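Local coordinates for succinate-acetate/proton symporter SatP (Escherichia coli K-12, PDB 5ZUG), which forms a hexameric membrane channel for acetate and probably also carries succinate, at residues L8-F19 / A51-K62; L36-I45 / W78-L86. All coordinates share one frame; numbering follows the deposited sequence.

Helix 38-58 is shared by both interactions: its N-terminal half meets helix 65-86 in interaction 2, and its C-terminal half meets helix 12-31 in interaction 1. Along the chain the segments alternate, in the order 8-19, 36-45, 51-62, 78-86; each contact pairs segments on consecutive helices. Their centres lie about 20 Å apart, each about 13 Å from the centre of the chain. They touch each other where Ile53 packs on Leu79 and Phe19 on Trp78. Together they tie the first three helices of this all-helical GPR1/FUN34/yaaH family protein into one bundle, and both also touch a neighbouring subunit of the hexamer.

Interaction 1 (L8-F19 / A51-K62); sequences LANPAPLGLMGF and AQIFAGLLEYKK. With BNG (nonyl beta-D-glucopyranoside), chain G.
Gly15 and Gln52 bring the two backbones together with their CA atoms only 4.2 Å apart, as helix 12-19 runs nearly antiparallel to helix 51-58 (153° between their directions, axes 7.8 Å apart). This is close antiparallel helix packing with a glycine at the nearest approach, and the lack of a side chain on Gly15 is consistent with it, since the Ala55 methyl lies beside its backbone. Ala55 CB rests 3.4 Å from Pro11 O, while Leu14 CD1 and CD2 reach over Ala51. Ahead of the helix, Pro11 packs against the end of 51-62. Its CB lies 3.6 Å from Leu58 CB, its CG lies 3.6 Å from Glu59 CD, and its CD slides past Lys62 CD, the two side chains running in opposite directions. Lys62, bent at chi2 and chi3 (86°), runs past the proline and puts NZ near the carbonyls of the loop ahead of the helix. It gives Leu8 O a 3.1 Å bond from above the carbonyl plane and Ala9 O a weak one. Leu8 CD1 meets Lys61 CB, the two side chains crossing at about a right angle. Asn10 OD1 caps the turn into the helix by accepting from Ala12 N at 3.2 Å. The pair also lines part of the detergent site: Phe19 holds its CG trans to the backbone N (chi1 166°) and turns one ring face to nonyl beta-D-glucopyranoside, whose chain end C9' sits over the ring centre; Leu16 CD2 touches the alkyl chain, and the sugar lies near Asn10 and Ala12. Helix 149-179 adjoins this site, with Leu16 packing on Ala166 and Glu173 binding the detergent; helix 65-86 meets Gln52 and Glu59 through Phe71, and Leu14 packs on Ser73 of a neighbouring subunit.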
loop_
_atom_site.group_PDB
_atom_site.type_symbol
_atom_site.label_atom_id
_atom_site.label_comp_id
_atom_site.label_asym_id
_atom_site.label_seq_id
_atom_site.Cartn_x
_atom_site.Cartn_y
_atom_site.Cartn_z
ATOM N N LEU A 8 -6.010 15.544 17.950
ATOM C CA LEU A 8 -5.711 15.094 16.608
ATOM C C LEU A 8 -5.517 16.337 15.742
ATOM O O LEU A 8 -6.278 17.302 15.862
ATOM C CB LEU A 8 -6.855 14.231 16.072
ATOM C CG LEU A 8 -7.057 12.867 16.733
ATOM C CD1 LEU A 8 -8.158 12.067 16.036
ATOM C CD2 LEU A 8 -5.763 12.108 16.811
ATOM N N ALA A 9 -4.474 16.338 14.905
ATOM C CA ALA A 9 -4.225 17.476 14.028
ATOM C C ALA A 9 -5.451 17.732 13.157
ATOM O O ALA A 9 -6.278 16.852 12.952
ATOM C CB ALA A 9 -2.979 17.223 13.178
ATOM N N ASN A 10 -5.578 18.952 12.640
ATOM C CA ASN A 10 -6.645 19.254 11.694
ATOM C C ASN A 10 -6.154 18.865 10.297
ATOM O O ASN A 10 -5.179 19.456 9.806
ATOM C CB ASN A 10 -7.015 20.726 11.759
ATOM C CG ASN A 10 -8.233 21.086 10.905
ATOM O OD1 ASN A 10 -8.949 20.226 10.406
ATOM N ND2 ASN A 10 -8.492 22.378 10.778
ATOM N N PRO A 11 -6.755 17.866 9.638
ATOM C CA PRO A 11 -6.279 17.495 8.298
ATOM C C PRO A 11 -6.899 18.317 7.210
ATOM O O PRO A 11 -6.512 18.154 6.050
ATOM C CB PRO A 11 -6.715 16.036 8.169
ATOM C CG PRO A 11 -8.058 16.000 9.011
ATOM C CD PRO A 11 -7.855 16.996 10.116
ATOM N N ALA A 12 -7.869 19.167 7.544
ATOM C CA ALA A 12 -8.544 19.941 6.510
ATOM C C ALA A 12 -7.594 20.812 5.714
ATOM O O ALA A 12 -7.689 20.789 4.478
ATOM C CB ALA A 12 -9.661 20.797 7.122
ATOM N N PRO A 13 -6.654 21.550 6.317
ATOM C CA PRO A 13 -5.728 22.358 5.495
ATOM C C PRO A 13 -4.955 21.574 4.428
ATOM O O PRO A 13 -4.784 22.096 3.324
ATOM C CB PRO A 13 -4.821 22.988 6.553
ATOM C CG PRO A 13 -5.690 23.083 7.757
ATOM C CD PRO A 13 -6.497 21.849 7.750
ATOM N N LEU A 14 -4.485 20.353 4.734
ATOM C CA LEU A 14 -3.813 19.489 3.762
ATOM C C LEU A 14 -4.713 19.159 2.571
ATOM O O LEU A 14 -4.286 19.225 1.414
ATOM C CB LEU A 14 -3.373 18.199 4.443
ATOM C CG LEU A 14 -2.867 17.080 3.528
ATOM C CD1 LEU A 14 -1.542 17.432 2.815
ATOM C CD2 LEU A 14 -2.777 15.760 4.277
ATOM N N GLY A 15 -5.945 18.730 2.837
ATOM C CA GLY A 15 -6.859 18.418 1.746
ATOM C C GLY A 15 -7.231 19.637 0.932
ATOM O O GLY A 15 -7.343 19.569 -0.298
ATOM N N LEU A 16 -7.449 20.762 1.606
ATOM C CA LEU A 16 -7.749 22.017 0.927
ATOM C C LEU A 16 -6.575 22.499 0.091
ATOM O O LEU A 16 -6.780 23.070 -0.983
ATOM C CB LEU A 16 -8.157 23.074 1.946
ATOM C CG LEU A 16 -9.591 22.974 2.490
ATOM C CD1 LEU A 16 -9.797 23.760 3.794
ATOM C CD2 LEU A 16 -10.546 23.460 1.400
ATOM N N MET A 17 -5.345 22.356 0.594
ATOM C CA MET A 17 -4.188 22.732 -0.206
ATOM C C MET A 17 -4.096 21.890 -1.469
ATOM O O MET A 17 -3.896 22.409 -2.574
ATOM C CB MET A 17 -2.899 22.574 0.592
ATOM C CG MET A 17 -2.620 23.655 1.575
ATOM S SD MET A 17 -2.778 25.321 0.900
ATOM C CE MET A 17 -1.799 25.294 -0.604
ATOM N N GLY A 18 -4.175 20.569 -1.303
ATOM C CA GLY A 18 -4.092 19.672 -2.442
ATOM C C GLY A 18 -5.149 19.979 -3.473
ATOM O O GLY A 18 -4.855 20.129 -4.659
ATOM N N PHE A 19 -6.405 20.039 -3.036
ATOM C CA PHE A 19 -7.487 20.402 -3.938
ATOM C C PHE A 19 -7.239 21.754 -4.592
ATOM O O PHE A 19 -7.255 21.874 -5.819
ATOM C CB PHE A 19 -8.809 20.427 -3.184
ATOM C CG PHE A 19 -9.905 21.105 -3.937
ATOM C CD1 PHE A 19 -10.684 20.396 -4.814
ATOM C CD2 PHE A 19 -10.140 22.466 -3.785
ATOM C CE1 PHE A 19 -11.688 21.020 -5.509
ATOM C CE2 PHE A 19 -11.134 23.097 -4.496
ATOM C CZ PHE A 19 -11.919 22.373 -5.342
ATOM N N ALA A 51 -2.897 13.049 -1.543
ATOM C CA ALA A 51 -2.855 13.784 -0.285
ATOM C C ALA A 51 -4.258 14.141 0.206
ATOM O O ALA A 51 -4.523 14.129 1.407
ATOM C CB ALA A 51 -1.996 15.038 -0.439
ATOM N N GLN A 52 -5.175 14.449 -0.710
ATOM C CA GLN A 52 -6.537 14.776 -0.304
ATOM C C GLN A 52 -7.286 13.549 0.191
ATOM O O GLN A 52 -8.207 13.670 1.000
ATOM C CB GLN A 52 -7.291 15.435 -1.451
ATOM C CG GLN A 52 -8.506 16.158 -0.973
ATOM C CD GLN A 52 -9.243 16.907 -2.031
ATOM O OE1 GLN A 52 -8.736 17.136 -3.107
ATOM N NE2 GLN A 52 -10.445 17.328 -1.716
ATOM N N ILE A 53 -6.979 12.382 -0.357
ATOM C CA ILE A 53 -7.539 11.144 0.154
ATOM C C ILE A 53 -7.009 10.878 1.553
ATOM O O ILE A 53 -7.728 10.361 2.411
ATOM C CB ILE A 53 -7.258 9.995 -0.839
ATOM C CG1 ILE A 53 -8.137 10.170 -2.093
ATOM C CG2 ILE A 53 -7.468 8.629 -0.195
ATOM C CD1 ILE A 53 -7.738 9.335 -3.221
ATOM N N PHE A 54 -5.741 11.204 1.808
ATOM C CA PHE A 54 -5.230 11.163 3.181
ATOM C C PHE A 54 -6.054 12.051 4.114
ATOM O O PHE A 54 -6.553 11.593 5.144
ATOM C CB PHE A 54 -3.747 11.551 3.235
ATOM C CG PHE A 54 -2.830 10.498 2.692
ATOM C CD1 PHE A 54 -3.264 9.213 2.499
ATOM C CD2 PHE A 54 -1.526 10.789 2.405
ATOM C CE1 PHE A 54 -2.419 8.252 2.004
ATOM C CE2 PHE A 54 -0.681 9.823 1.925
ATOM C CZ PHE A 54 -1.131 8.552 1.737
ATOM N N ALA A 55 -6.193 13.331 3.763
ATOM C CA ALA A 55 -6.994 14.268 4.537
ATOM C C ALA A 55 -8.383 13.715 4.802
ATOM O O ALA A 55 -8.923 13.861 5.905
ATOM C CB ALA A 55 -7.085 15.607 3.811
ATOM N N GLY A 56 -8.995 13.109 3.794
ATOM C CA GLY A 56 -10.319 12.550 3.990
ATOM C C GLY A 56 -10.349 11.417 4.997
ATOM O O GLY A 56 -11.220 11.379 5.867
ATOM N N LEU A 57 -9.402 10.473 4.889
ATOM C CA LEU A 57 -9.346 9.359 5.842
ATOM C C LEU A 57 -8.999 9.832 7.253
ATOM O O LEU A 57 -9.366 9.178 8.232
ATOM C CB LEU A 57 -8.349 8.302 5.387
ATOM C CG LEU A 57 -8.602 7.513 4.115
ATOM C CD1 LEU A 57 -7.389 6.659 3.867
ATOM C CD2 LEU A 57 -9.856 6.639 4.214
ATOM N N LEU A 58 -8.237 10.919 7.371
ATOM C CA LEU A 58 -7.957 11.498 8.666
ATOM C C LEU A 58 -9.190 12.170 9.294
ATOM O O LEU A 58 -9.221 12.359 10.514
ATOM C CB LEU A 58 -6.790 12.475 8.518
ATOM C CG LEU A 58 -5.385 11.925 8.211
ATOM C CD1 LEU A 58 -4.338 13.034 7.967
ATOM C CD2 LEU A 58 -4.896 10.998 9.290
ATOM N N GLU A 59 -10.218 12.521 8.519
ATOM C CA GLU A 59 -11.425 13.065 9.140
ATOM C C GLU A 59 -12.243 12.020 9.907
ATOM O O GLU A 59 -13.150 12.384 10.676
ATOM C CB GLU A 59 -12.328 13.745 8.108
ATOM C CG GLU A 59 -11.787 15.017 7.529
ATOM C CD GLU A 59 -11.632 16.131 8.547
ATOM O OE1 GLU A 59 -11.830 15.899 9.750
ATOM O OE2 GLU A 59 -11.331 17.276 8.158
ATOM N N TYR A 60 -11.906 10.742 9.758
ATOM C CA TYR A 60 -12.697 9.671 10.344
ATOM C C TYR A 60 -12.545 9.607 11.869
ATOM O O TYR A 60 -13.543 9.449 12.589
ATOM C CB TYR A 60 -12.286 8.364 9.675
ATOM C CG TYR A 60 -12.848 7.105 10.258
ATOM C CD1 TYR A 60 -14.183 6.735 10.035
ATOM C CD2 TYR A 60 -12.031 6.242 10.968
ATOM C CE1 TYR A 60 -14.681 5.562 10.554
ATOM C CE2 TYR A 60 -12.511 5.080 11.463
ATOM C CZ TYR A 60 -13.823 4.746 11.257
ATOM O OH TYR A 60 -14.275 3.563 11.750
ATOM N N LYS A 61 -11.303 9.656 12.381
ATOM C CA LYS A 61 -11.106 9.608 13.833
ATOM C C LYS A 61 -11.494 10.919 14.513
ATOM O O LYS A 61 -11.945 10.900 15.665
ATOM C CB LYS A 61 -9.665 9.231 14.174
ATOM C CG LYS A 61 -9.474 7.760 14.446
ATOM C CD LYS A 61 -8.021 7.456 14.836
ATOM C CE LYS A 61 -7.710 5.950 14.697
ATOM N NZ LYS A 61 -6.243 5.591 14.637
ATOM N N LYS A 62 -11.389 12.047 13.809
ATOM C CA LYS A 62 -12.130 13.239 14.205
ATOM C C LYS A 62 -13.625 12.951 14.008
ATOM O O LYS A 62 -14.033 11.860 13.613
ATOM C CB LYS A 62 -11.686 14.459 13.381
ATOM C CG LYS A 62 -10.146 14.613 13.141
ATOM C CD LYS A 62 -9.674 16.067 13.083
ATOM C CE LYS A 62 -9.371 16.605 14.470
ATOM N NZ LYS A 62 -8.929 18.032 14.443
HETATM C C1 BNG G . -13.991 21.189 8.723
HETATM C C2 BNG G . -13.377 22.364 9.462
HETATM C C3 BNG G . -13.513 22.064 10.877
HETATM C C4 BNG G . -14.933 22.320 11.198
HETATM C C5 BNG G . -15.838 21.321 10.462
HETATM C C6 BNG G . -16.890 21.977 9.662
HETATM C "C1'" BNG G . -14.703 20.458 6.725
HETATM C "C2'" BNG G . -13.721 20.592 5.564
HETATM C "C3'" BNG G . -14.319 19.943 4.326
HETATM C "C4'" BNG G . -13.878 20.768 3.094
HETATM C "C5'" BNG G . -13.677 19.818 1.915
HETATM C "C6'" BNG G . -13.289 20.760 0.770
HETATM C "C7'" BNG G . -12.507 19.981 -0.280
HETATM C "C8'" BNG G . -13.288 20.148 -1.586
HETATM C "C9'" BNG G . -13.339 21.630 -1.938
HETATM O O1 BNG G . -14.441 21.566 7.529
HETATM O O2 BNG G . -12.001 22.557 9.192
HETATM O O3 BNG G . -12.653 22.878 11.694
HETATM O O4 BNG G . -15.057 22.230 12.611
HETATM O O5 BNG G . -15.193 20.585 9.375
HETATM O O6 BNG G . -16.678 21.318 8.457
#

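Interaction 2 (L36-I45 / W78-L86); sequences LDGIILAMGI and WLTLVAILL
Gly44 lies against Trp78 and Val82 at the dense end of this contact, where helix 38-45 crosses helix 78-86 in a roughly antiparallel sense (139°, axes 8.7 Å apart). With no CB on Gly44, Val82 CG2 settles against the opposing backbone, 3.5 Å from Leu41 O, and Trp78 CB comes equally near Gly44 O. The two methyls of Val82 divide the work: CG1, anti to its own backbone N (chi1 169°), meets Ile45 CG1 at 3.5 Å with the side chains at about right angles, while CG2 faces Leu41 and Gly44. Leu79 CD2 finishes this end by lying 3.7 Å from Ile45 O. No hydrogen bond joins the segments; this is apolar antiparallel packing of consecutive helices in the bundle, with Gly44 at the close end. Toward the start of helix 38-45 the contact passes to leucine branches, most of them partly exposed. Leu41 straddles the change, sending CD1 to Leu86 CD2 (3.7 Å) and CD2 to Leu85 CD1 (3.9 Å). Beyond it, Leu36 and Leu85, both partly exposed, meet methyl to methyl, tip to tip. With an alanine at Leu41, both methyl branches would be gone, which would probably open a gap before Leu85 and Leu86 and leave Leu85 CD1 and Leu86 CD2 without this partner. Trp78 also touches Thr23 and Leu26 of helix 12-31, and Leu81 and Ile84 lean on Tyr104 of helix 98-117. Neighbouring subunits press on both helices: Leu41 packs on Thr93 of one, and Leu79 on Phe46 of another.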
loop_
_atom_site.group_PDB
_atom_site.type_symbol
_atom_site.label_atom_id
_atom_site.label_comp_id
_atom_site.label_asym_id
_atom_site.label_seq_id
_atom_site.Cartn_x
_atom_site.Cartn_y
_atom_site.Cartn_z
ATOM N N LEU A 36 -2.885 21.099 -21.174
ATOM C CA LEU A 36 -3.020 20.177 -20.065
ATOM C C LEU A 36 -1.720 19.392 -19.954
ATOM O O LEU A 36 -1.624 18.236 -20.387
ATOM C CB LEU A 36 -4.250 19.267 -20.232
ATOM C CG LEU A 36 -4.860 18.900 -18.863
ATOM C CD1 LEU A 36 -6.313 18.473 -18.998
ATOM C CD2 LEU A 36 -4.021 17.834 -18.144
ATOM N N ASP A 37 -0.790 19.974 -19.206
ATOM C CA ASP A 37 0.593 19.571 -19.090
ATOM C C ASP A 37 0.681 18.431 -18.074
ATOM O O ASP A 37 -0.228 18.200 -17.279
ATOM C CB ASP A 37 1.412 20.789 -18.636
ATOM C CG ASP A 37 2.921 20.609 -18.776
ATOM O OD1 ASP A 37 3.464 19.548 -18.365
ATOM O OD2 ASP A 37 3.576 21.575 -19.244
ATOM N N GLY A 38 1.816 17.741 -18.067
ATOM C CA GLY A 38 2.054 16.785 -17.005
ATOM C C GLY A 38 2.101 17.405 -15.629
ATOM O O GLY A 38 1.886 16.708 -14.648
ATOM N N ILE A 39 2.366 18.704 -15.534
ATOM C CA ILE A 39 2.323 19.368 -14.235
ATOM C C ILE A 39 0.951 19.193 -13.600
ATOM O O ILE A 39 0.830 18.760 -12.453
ATOM C CB ILE A 39 2.662 20.856 -14.394
ATOM C CG1 ILE A 39 4.105 21.019 -14.825
ATOM C CG2 ILE A 39 2.364 21.590 -13.122
ATOM C CD1 ILE A 39 4.462 22.421 -15.064
ATOM N N ILE A 40 -0.101 19.488 -14.361
ATOM C CA ILE A 40 -1.460 19.311 -13.876
ATOM C C ILE A 40 -1.700 17.859 -13.491
ATOM O O ILE A 40 -2.295 17.573 -12.442
ATOM C CB ILE A 40 -2.471 19.791 -14.934
ATOM C CG1 ILE A 40 -2.320 21.293 -15.180
ATOM C CG2 ILE A 40 -3.893 19.460 -14.503
ATOM C CD1 ILE A 40 -3.008 21.791 -16.430
ATOM N N LEU A 41 -1.214 16.919 -14.312
ATOM C CA LEU A 41 -1.443 15.499 -14.063
ATOM C C LEU A 41 -0.692 14.998 -12.839
ATOM O O LEU A 41 -1.225 14.177 -12.084
ATOM C CB LEU A 41 -1.056 14.665 -15.272
ATOM C CG LEU A 41 -1.843 14.898 -16.536
ATOM C CD1 LEU A 41 -1.223 14.016 -17.597
ATOM C CD2 LEU A 41 -3.291 14.568 -16.320
ATOM N N ALA A 42 0.566 15.420 -12.663
ATOM C CA ALA A 42 1.328 15.020 -11.485
ATOM C C ALA A 42 0.640 15.511 -10.224
ATOM O O ALA A 42 0.407 14.740 -9.285
ATOM C CB ALA A 42 2.758 15.557 -11.543
ATOM N N MET A 43 0.272 16.798 -10.206
ATOM C CA MET A 43 -0.469 17.347 -9.078
ATOM C C MET A 43 -1.755 16.579 -8.847
ATOM O O MET A 43 -2.111 16.279 -7.703
ATOM C CB MET A 43 -0.743 18.829 -9.310
ATOM C CG MET A 43 0.486 19.670 -9.116
ATOM S SD MET A 43 0.994 19.765 -7.389
ATOM C CE MET A 43 -0.082 21.047 -6.797
ATOM N N GLY A 44 -2.456 16.240 -9.925
ATOM C CA GLY A 44 -3.696 15.496 -9.785
ATOM C C GLY A 44 -3.517 14.129 -9.161
ATOM O O GLY A 44 -4.411 13.639 -8.477
ATOM N N ILE A 45 -2.364 13.498 -9.379
ATOM C CA ILE A 45 -2.115 12.187 -8.796
ATOM C C ILE A 45 -1.839 12.315 -7.306
ATOM O O ILE A 45 -2.514 11.695 -6.482
ATOM C CB ILE A 45 -0.957 11.481 -9.532
ATOM C CG1 ILE A 45 -1.366 11.117 -10.969
ATOM C CG2 ILE A 45 -0.536 10.243 -8.768
ATOM C CD1 ILE A 45 -0.238 10.737 -11.910
ATOM N N TRP A 78 -9.934 13.569 -8.644
ATOM C CA TRP A 78 -8.674 13.905 -9.286
ATOM C C TRP A 78 -7.955 12.672 -9.812
ATOM O O TRP A 78 -7.292 12.744 -10.858
ATOM C CB TRP A 78 -7.793 14.686 -8.329
ATOM C CG TRP A 78 -8.178 16.117 -8.252
ATOM C CD1 TRP A 78 -8.733 16.755 -7.197
ATOM C CD2 TRP A 78 -8.105 17.084 -9.314
ATOM N NE1 TRP A 78 -8.965 18.076 -7.506
ATOM C CE2 TRP A 78 -8.591 18.305 -8.798
ATOM C CE3 TRP A 78 -7.636 17.045 -10.650
ATOM C CZ2 TRP A 78 -8.631 19.482 -9.557
ATOM C CZ3 TRP A 78 -7.676 18.213 -11.403
ATOM C CH2 TRP A 78 -8.164 19.416 -10.855
ATOM N N LEU A 79 -8.046 11.544 -9.098
ATOM C CA LEU A 79 -7.474 10.303 -9.606
ATOM C C LEU A 79 -8.228 9.810 -10.838
ATOM O O LEU A 79 -7.603 9.371 -11.816
ATOM C CB LEU A 79 -7.473 9.224 -8.527
ATOM C CG LEU A 79 -6.441 9.422 -7.433
ATOM C CD1 LEU A 79 -6.419 8.248 -6.493
ATOM C CD2 LEU A 79 -5.102 9.619 -8.079
ATOM N N THR A 80 -9.565 9.885 -10.825
ATOM C CA THR A 80 -10.292 9.461 -12.013
ATOM C C THR A 80 -9.970 10.383 -13.181
ATOM O O THR A 80 -9.858 9.922 -14.325
ATOM C CB THR A 80 -11.814 9.386 -11.787
ATOM O OG1 THR A 80 -12.344 10.661 -11.413
ATOM C CG2 THR A 80 -12.177 8.323 -10.759
ATOM N N LEU A 81 -9.811 11.683 -12.912
ATOM C CA LEU A 81 -9.505 12.628 -13.983
ATOM C C LEU A 81 -8.157 12.295 -14.630
ATOM O O LEU A 81 -8.028 12.284 -15.863
ATOM C CB LEU A 81 -9.527 14.076 -13.463
ATOM C CG LEU A 81 -9.288 15.120 -14.556
ATOM C CD1 LEU A 81 -10.401 15.009 -15.576
ATOM C CD2 LEU A 81 -9.241 16.506 -14.029
ATOM N N VAL A 82 -7.130 12.050 -13.812
ATOM C CA VAL A 82 -5.836 11.678 -14.376
ATOM C C VAL A 82 -5.965 10.381 -15.163
ATOM O O VAL A 82 -5.445 10.255 -16.276
ATOM C CB VAL A 82 -4.774 11.575 -13.260
ATOM C CG1 VAL A 82 -3.493 10.945 -13.778
ATOM C CG2 VAL A 82 -4.467 12.941 -12.699
ATOM N N ALA A 83 -6.733 9.426 -14.636
ATOM C CA ALA A 83 -6.859 8.136 -15.308
ATOM C C ALA A 83 -7.560 8.284 -16.657
ATOM O O ALA A 83 -7.212 7.601 -17.631
ATOM C CB ALA A 83 -7.605 7.149 -14.412
ATOM N N ILE A 84 -8.564 9.160 -16.720
ATOM C CA ILE A 84 -9.255 9.407 -17.977
ATOM C C ILE A 84 -8.279 9.967 -19.000
ATOM O O ILE A 84 -8.301 9.585 -20.171
ATOM C CB ILE A 84 -10.431 10.364 -17.737
ATOM C CG1 ILE A 84 -11.558 9.653 -16.998
ATOM C CG2 ILE A 84 -10.938 10.939 -19.038
ATOM C CD1 ILE A 84 -12.481 10.614 -16.200
ATOM N N LEU A 85 -7.377 10.847 -18.563
ATOM C CA LEU A 85 -6.405 11.464 -19.461
ATOM C C LEU A 85 -5.207 10.569 -19.748
ATOM O O LEU A 85 -4.605 10.704 -20.812
ATOM C CB LEU A 85 -5.965 12.819 -18.898
ATOM C CG LEU A 85 -7.123 13.833 -18.743
ATOM C CD1 LEU A 85 -6.729 15.146 -18.063
ATOM C CD2 LEU A 85 -7.746 14.131 -20.083
ATOM N N LEU A 86 -4.838 9.648 -18.856
ATOM C CA LEU A 86 -3.647 8.827 -19.096
ATOM C C LEU A 86 -3.916 7.402 -19.582
ATOM O O LEU A 86 -2.986 6.775 -20.089
ATOM C CB LEU A 86 -2.756 8.712 -17.853
ATOM C CG LEU A 86 -1.888 9.904 -17.491
ATOM C CD1 LEU A 86 -0.875 9.466 -16.468
ATOM C CD2 LEU A 86 -1.224 10.451 -18.702
#